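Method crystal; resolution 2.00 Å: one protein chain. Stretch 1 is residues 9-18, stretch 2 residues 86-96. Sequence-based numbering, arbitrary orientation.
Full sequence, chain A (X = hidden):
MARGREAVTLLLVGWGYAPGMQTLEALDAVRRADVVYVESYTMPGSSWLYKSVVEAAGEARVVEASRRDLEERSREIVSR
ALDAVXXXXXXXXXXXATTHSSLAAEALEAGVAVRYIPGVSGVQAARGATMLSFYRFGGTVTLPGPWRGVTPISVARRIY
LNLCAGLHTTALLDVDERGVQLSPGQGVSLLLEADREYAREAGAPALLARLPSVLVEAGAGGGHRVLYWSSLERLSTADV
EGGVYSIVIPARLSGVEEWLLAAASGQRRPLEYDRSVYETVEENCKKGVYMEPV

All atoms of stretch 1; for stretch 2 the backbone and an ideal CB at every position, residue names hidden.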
ATOM      1  N   THR A   9      26.987   8.801  -3.793  1.00 65.44           N
ATOM      2  CA  THR A   9      25.926   8.949  -2.803  1.00 58.16           C
ATOM      3  C   THR A   9      24.561   8.675  -3.434  1.00 53.15           C
ATOM      4  O   THR A   9      24.234   9.198  -4.502  1.00 49.14           O
ATOM      5  CB  THR A   9      25.932  10.353  -2.183  1.00 55.16           C
ATOM      6  OG1 THR A   9      27.169  10.558  -1.495  1.00 55.13           O
ATOM      7  CG2 THR A   9      24.789  10.504  -1.196  1.00 57.36           C
ATOM      8  N   LEU A  10      23.771   7.841  -2.769  1.00 49.36           N
ATOM      9  CA  LEU A  10      22.451   7.486  -3.266  1.00 47.14           C
ATOM     10  C   LEU A  10      21.357   8.181  -2.465  1.00 49.29           C
ATOM     11  O   LEU A  10      21.367   8.175  -1.229  1.00 49.04           O
ATOM     12  CB  LEU A  10      22.260   5.970  -3.199  1.00 45.84           C
ATOM     13  CG  LEU A  10      20.857   5.427  -3.485  1.00 46.52           C
ATOM     14  CD1 LEU A  10      20.474   5.692  -4.918  1.00 37.67           C
ATOM     15  CD2 LEU A  10      20.825   3.939  -3.184  1.00 44.27           C
ATOM     16  N   LEU A  11      20.414   8.790  -3.176  1.00 46.44           N
ATOM     17  CA  LEU A  11      19.309   9.472  -2.528  1.00 39.26           C
ATOM     18  C   LEU A  11      18.023   8.746  -2.884  1.00 39.07           C
ATOM     19  O   LEU A  11      17.638   8.720  -4.053  1.00 39.19           O
ATOM     20  CB  LEU A  11      19.213  10.923  -3.009  1.00 39.17           C
ATOM     21  CG  LEU A  11      20.467  11.796  -2.905  1.00 43.08           C
ATOM     22  CD1 LEU A  11      20.124  13.248  -3.291  1.00 43.90           C
ATOM     23  CD2 LEU A  11      21.007  11.737  -1.486  1.00 40.56           C
ATOM     24  N   LEU A  12      17.383   8.132  -1.887  1.00 38.01           N
ATOM     25  CA  LEU A  12      16.104   7.442  -2.100  1.00 33.23           C
ATOM     26  C   LEU A  12      15.072   8.468  -1.680  1.00 27.23           C
ATOM     27  O   LEU A  12      14.842   8.672  -0.491  1.00 27.58           O
ATOM     28  CB  LEU A  12      15.990   6.186  -1.232  1.00 39.02           C
ATOM     29  CG  LEU A  12      16.724   4.937  -1.717  1.00 41.22           C
ATOM     30  CD1 LEU A  12      16.204   3.741  -0.940  1.00 44.70           C
ATOM     31  CD2 LEU A  12      16.483   4.729  -3.198  1.00 44.60           C
ATOM     32  N   VAL A  13      14.445   9.096  -2.667  1.00 26.15           N
ATOM     33  CA  VAL A  13      13.505  10.177  -2.415  1.00 25.03           C
ATOM     34  C   VAL A  13      12.009   9.897  -2.619  1.00 23.01           C
ATOM     35  O   VAL A  13      11.583   9.486  -3.701  1.00 30.43           O
ATOM     36  CB  VAL A  13      13.894  11.376  -3.314  1.00 31.20           C
ATOM     37  CG1 VAL A  13      13.144  12.631  -2.891  1.00 22.49           C
ATOM     38  CG2 VAL A  13      15.412  11.594  -3.255  1.00 29.11           C
ATOM     39  N   GLY A  14      11.214  10.140  -1.579  1.00 25.74           N
ATOM     40  CA  GLY A  14       9.774   9.970  -1.696  1.00 22.48           C
ATOM     41  C   GLY A  14       9.238  11.288  -2.252  1.00 21.25           C
ATOM     42  O   GLY A  14       9.525  12.361  -1.725  1.00 27.20           O
ATOM     43  N   TRP A  15       8.466  11.216  -3.325  1.00 23.90           N
ATOM     44  CA  TRP A  15       7.925  12.404  -3.968  1.00 25.74           C
ATOM     45  C   TRP A  15       6.474  12.759  -3.581  1.00 28.43           C
ATOM     46  O   TRP A  15       5.958  13.789  -4.004  1.00 29.42           O
ATOM     47  CB  TRP A  15       8.001  12.212  -5.485  1.00 25.06           C
ATOM     48  CG  TRP A  15       8.182  13.480  -6.265  1.00 30.96           C
ATOM     49  CD1 TRP A  15       7.309  14.026  -7.156  1.00 37.38           C
ATOM     50  CD2 TRP A  15       9.329  14.345  -6.245  1.00 34.64           C
ATOM     51  NE1 TRP A  15       7.838  15.178  -7.697  1.00 40.83           N
ATOM     52  CE2 TRP A  15       9.075  15.397  -7.154  1.00 38.83           C
ATOM     53  CE3 TRP A  15      10.544  14.332  -5.545  1.00 29.06           C
ATOM     54  CZ2 TRP A  15       9.991  16.431  -7.385  1.00 36.75           C
ATOM     55  CZ3 TRP A  15      11.459  15.361  -5.770  1.00 36.41           C
ATOM     56  CH2 TRP A  15      11.173  16.399  -6.687  1.00 38.44           C
ATOM     57  N   GLY A  16       5.824  11.940  -2.762  1.00 25.02           N
ATOM     58  CA  GLY A  16       4.430  12.221  -2.436  1.00 26.27           C
ATOM     59  C   GLY A  16       3.610  11.574  -3.548  1.00 25.39           C
ATOM     60  O   GLY A  16       4.172  11.189  -4.569  1.00 25.90           O
ATOM     61  N   TYR A  17       2.295  11.462  -3.403  1.00 27.13           N
ATOM     62  CA  TYR A  17       1.535  10.775  -4.445  1.00 25.43           C
ATOM     63  C   TYR A  17       0.739  11.638  -5.414  1.00 29.07           C
ATOM     64  O   TYR A  17      -0.059  11.122  -6.188  1.00 34.17           O
ATOM     65  CB  TYR A  17       0.609   9.727  -3.801  1.00 21.44           C
ATOM     66  CG  TYR A  17      -0.352  10.323  -2.807  1.00 23.07           C
ATOM     67  CD1 TYR A  17       0.032  10.524  -1.472  1.00 23.12           C
ATOM     68  CD2 TYR A  17      -1.627  10.725  -3.199  1.00 22.77           C
ATOM     69  CE1 TYR A  17      -0.827  11.109  -0.562  1.00 23.30           C
ATOM     70  CE2 TYR A  17      -2.506  11.323  -2.283  1.00 20.24           C
ATOM     71  CZ  TYR A  17      -2.099  11.510  -0.971  1.00 21.88           C
ATOM     72  OH  TYR A  17      -2.948  12.106  -0.060  1.00 22.65           O
ATOM     73  N   ALA A  18       0.944  12.945  -5.387  1.00 31.43           N
ATOM     74  CA  ALA A  18       0.247  13.827  -6.310  1.00 32.85           C
ATOM     75  C   ALA A  18       1.018  15.125  -6.417  1.00 34.53           C
ATOM     76  O   ALA A  18       1.822  15.440  -5.550  1.00 32.93           O
ATOM     77  CB  ALA A  18      -1.173  14.118  -5.819  1.00 30.15           C
ATOM     78  N   UNK A  86      23.485  10.231  -6.942  1.00 49.54           N
ATOM     79  CA  UNK A  86      22.393   9.653  -7.722  1.00 46.94           C
ATOM     80  C   UNK A  86      21.103   9.584  -6.911  1.00 46.09           C
ATOM     81  O   UNK A  86      21.105   9.158  -5.760  1.00 45.53           O
ATOM     82  CB  UNK A  86      22.776   8.256  -8.214  1.00 46.94           C
ATOM     83  N   UNK A  87      20.004  10.008  -7.522  1.00 45.85           N
ATOM     84  CA  UNK A  87      18.717   9.991  -6.848  1.00 47.95           C
ATOM     85  C   UNK A  87      17.746   9.031  -7.518  1.00 47.42           C
ATOM     86  O   UNK A  87      17.706   8.930  -8.747  1.00 45.91           O
ATOM     87  CB  UNK A  87      18.121  11.400  -6.813  1.00 47.95           C
ATOM     88  N   UNK A  88      16.996   8.302  -6.697  1.00 41.15           N
ATOM     89  CA  UNK A  88      15.970   7.388  -7.184  1.00 37.23           C
ATOM     90  C   UNK A  88      14.690   7.938  -6.573  1.00 33.03           C
ATOM     91  O   UNK A  88      14.551   8.026  -5.345  1.00 29.70           O
ATOM     92  CB  UNK A  88      16.233   5.930  -6.803  1.00 37.23           C
ATOM     93  N   UNK A  89      13.766   8.339  -7.436  1.00 35.56           N
ATOM     94  CA  UNK A  89      12.515   8.928  -6.987  1.00 33.38           C
ATOM     95  C   UNK A  89      11.323   8.002  -7.130  1.00 31.68           C
ATOM     96  O   UNK A  89      11.115   7.390  -8.174  1.00 34.21           O
ATOM     97  CB  UNK A  89      12.247  10.219  -7.763  1.00 33.38           C
ATOM     98  N   UNK A  90      10.533   7.934  -6.063  1.00 33.51           N
ATOM     99  CA  UNK A  90       9.336   7.108  -6.013  1.00 29.44           C
ATOM    100  C   UNK A  90       8.132   7.969  -5.648  1.00 31.91           C
ATOM    101  O   UNK A  90       8.259   8.916  -4.884  1.00 33.03           O
ATOM    102  CB  UNK A  90       9.506   5.964  -5.011  1.00 29.44           C
ATOM    103  N   UNK A  91       6.968   7.673  -6.219  1.00 28.17           N
ATOM    104  CA  UNK A  91       5.775   8.412  -5.832  1.00 29.52           C
ATOM    105  C   UNK A  91       5.532   7.882  -4.400  1.00 26.19           C
ATOM    106  O   UNK A  91       5.854   6.737  -4.103  1.00 32.97           O
ATOM    107  CB  UNK A  91       4.593   8.196  -6.779  1.00 29.52           C
ATOM    108  N   UNK A  92       4.995   8.696  -3.508  1.00 30.25           N
ATOM    109  CA  UNK A  92       4.792   8.217  -2.149  1.00 26.33           C
ATOM    110  C   UNK A  92       6.092   8.242  -1.359  1.00 26.50           C
ATOM    111  O   UNK A  92       6.821   9.230  -1.385  1.00 27.77           O
ATOM    112  CB  UNK A  92       4.211   6.802  -2.164  1.00 26.33           C
ATOM    113  N   UNK A  93       6.388   7.157  -0.654  1.00 26.84           N
ATOM    114  CA  UNK A  93       7.614   7.046   0.150  1.00 23.49           C
ATOM    115  C   UNK A  93       8.349   5.799  -0.298  1.00 23.80           C
ATOM    116  O   UNK A  93       7.753   4.728  -0.395  1.00 23.28           O
ATOM    117  CB  UNK A  93       7.309   6.994   1.648  1.00 23.49           C
ATOM    118  N   UNK A  94       9.662   5.901  -0.532  1.00 26.02           N
ATOM    119  CA  UNK A  94      10.431   4.732  -0.975  1.00 25.47           C
ATOM    120  C   UNK A  94      10.472   3.517  -0.044  1.00 27.84           C
ATOM    121  O   UNK A  94      10.737   2.407  -0.492  1.00 29.92           O
ATOM    122  CB  UNK A  94      11.873   5.177  -1.227  1.00 25.47           C
ATOM    123  N   UNK A  95      10.191   3.710   1.241  1.00 19.81           N
ATOM    124  CA  UNK A  95      10.244   2.598   2.181  1.00 20.32           C
ATOM    125  C   UNK A  95       8.870   1.967   2.434  1.00 26.48           C
ATOM    126  O   UNK A  95       8.739   0.979   3.171  1.00 25.09           O
ATOM    127  CB  UNK A  95      10.843   3.074   3.506  1.00 20.32           C
ATOM    128  N   UNK A  96       7.843   2.524   1.813  1.00 26.80           N
ATOM    129  CA  UNK A  96       6.504   2.000   2.015  1.00 25.99           C
ATOM    130  C   UNK A  96       5.983   1.193   0.845  1.00 25.35           C
ATOM    131  O   UNK A  96       5.645   1.743  -0.196  1.00 24.29           O
ATOM    132  CB  UNK A  96       5.540   3.153   2.302  1.00 25.99           C
TER

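Stretch 2 enters as a strand parallel to residues 9-14, and the two backbones form a regular ladder. At position 86 the backbone N donates to Thr-9 O (2.8 Å) and the backbone O accepts from Leu-11 N (2.7 Å). The CA-to-CB bond points to the face of the sheet that carries Leu-10 and Leu-12, with Leu-10 CD1 4.8 Å from the ideal CB. Extended angles and an apolar neighbour suit valine, isoleucine or leucine. The residue is Val-86.

Position 87 points to the other face, shared with Leu-11 and Val-13. Its ideal CB lies 3.9 Å from Leu-11 O and 4.5 Å from Val-13 CG2, so a small apolar residue fits well. It is Ala-87, whose CB packs 4.0 Å from Leu-11 CB.

Position 88 returns to the face of Leu-10 and Leu-12. The backbone N donates to Leu-11 O (2.8 Å), and the backbone O receives Val-13 N (2.9 Å). The ideal CB sits 3.8 Å from Leu-12 CD2 and 4.6 Å from Leu-10 CD1, an aliphatic setting that favours a beta-branched or other apolar side chain. Val-88 meets both leucines: its CB is 3.7 Å from Leu-12 CD2, and its CG2 is 3.9 Å from Leu-10 CD1.

Position 89 faces the side of Val-13, with Trp-15 CE3 5.0 Å from the ideal CB. An apolar side chain of moderate size would reach the tryptophan. Val-89 does so, placing CG1 3.7 Å from Trp-15 CB.

At 90 the backbone N donates to Val-13 O (3.0 Å), and the backbone O accepts from Trp-15 N (2.8 Å). The CB points to the face where Gly-14 offers no side chain, so stretch 1 imposes little and several residues would do. Thr-90 is found, its OG1 hydrogen-bonded elsewhere in the structure.

The CB at 91 points sideways, 3.7 Å from Gly-16 O; a compact residue is the simplest choice, and Ala-91 supplies it.

Position 92 is decided by its backbone: at phi/psi 79/-133 a CB would be jammed against the preceding carbonyl O, which calls for glycine. Gly-92 forms a reciprocal pair with Gly-16, its N donating to Gly-16 O (2.8 Å) and its O accepting from Gly-16 N (3.2 Å).

At 93 the CB points away, so stretch 1 leaves the choice open. Asp-93 opens a type I turn, and its OD2 accepts from the backbone N of residue 95 (2.7 Å).

Position 94 points toward stretch 1, its ideal CB 4.2 Å from Leu-12 CB. A phi of -61° in the turn's second place permits proline, although other apolar residues could fit. Pro-94 lays CD 3.3 Å from Gly-14 CA, where a CB on that glycine would clash with CD.

Position 95 starts sideways and has room for a long, flexible chain. It is Met-95, a selenomethionine, whose CE reaches Leu-12 CD1 at 3.9 Å.

Position 96 is out of reach and unconstrained here; Val-96 closes the turn.

Stretch 2, residues 86-96: VAVVTAGDPMV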
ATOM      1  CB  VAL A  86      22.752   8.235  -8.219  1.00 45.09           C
ATOM      2  CG1 VAL A  86      21.566   7.603  -8.907  1.00 42.70           C
ATOM      3  CG2 VAL A  86      23.915   8.310  -9.199  1.00 49.98           C
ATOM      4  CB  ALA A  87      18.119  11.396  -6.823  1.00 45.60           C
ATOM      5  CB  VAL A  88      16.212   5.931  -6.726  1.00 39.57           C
ATOM      6  CG1 VAL A  88      15.037   5.051  -7.144  1.00 35.38           C
ATOM      7  CG2 VAL A  88      17.497   5.393  -7.358  1.00 39.46           C
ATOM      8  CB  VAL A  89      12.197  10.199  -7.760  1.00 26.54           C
ATOM      9  CG1 VAL A  89      11.008  10.908  -7.123  1.00 29.78           C
ATOM     10  CG2 VAL A  89      13.423  11.117  -7.783  1.00 30.24           C
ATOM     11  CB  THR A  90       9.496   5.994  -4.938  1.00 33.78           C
ATOM     12  OG1 THR A  90      10.567   5.117  -5.319  1.00 32.49           O
ATOM     13  CG2 THR A  90       8.201   5.183  -4.796  1.00 39.04           C
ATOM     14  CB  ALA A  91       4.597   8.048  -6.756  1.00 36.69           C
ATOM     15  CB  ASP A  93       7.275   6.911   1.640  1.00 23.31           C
ATOM     16  CG  ASP A  93       8.511   6.852   2.517  1.00 23.77           C
ATOM     17  OD1 ASP A  93       8.869   7.880   3.121  1.00 24.89           O
ATOM     18  OD2 ASP A  93       9.128   5.780   2.591  1.00 25.42           O
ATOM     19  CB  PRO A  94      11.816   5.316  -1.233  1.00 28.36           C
ATOM     20  CG  PRO A  94      11.914   6.424  -0.215  1.00 29.81           C
ATOM     21  CD  PRO A  94      10.545   7.060  -0.285  1.00 28.29           C
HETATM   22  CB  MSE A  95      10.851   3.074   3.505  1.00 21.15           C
HETATM   23  CG  MSE A  95      12.237   3.683   3.350  1.00 22.76           C
HETATM   24 SE   MSE A  95      13.443   2.426   2.459  1.00 39.74          SE
HETATM   25  CE  MSE A  95      15.159   3.290   2.818  1.00 36.96           C
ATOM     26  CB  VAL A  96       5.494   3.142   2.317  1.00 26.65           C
ATOM     27  CG1 VAL A  96       4.057   2.575   2.421  1.00 24.38           C
ATOM     28  CG2 VAL A  96       5.875   3.829   3.628  1.00 31.18           C
TER
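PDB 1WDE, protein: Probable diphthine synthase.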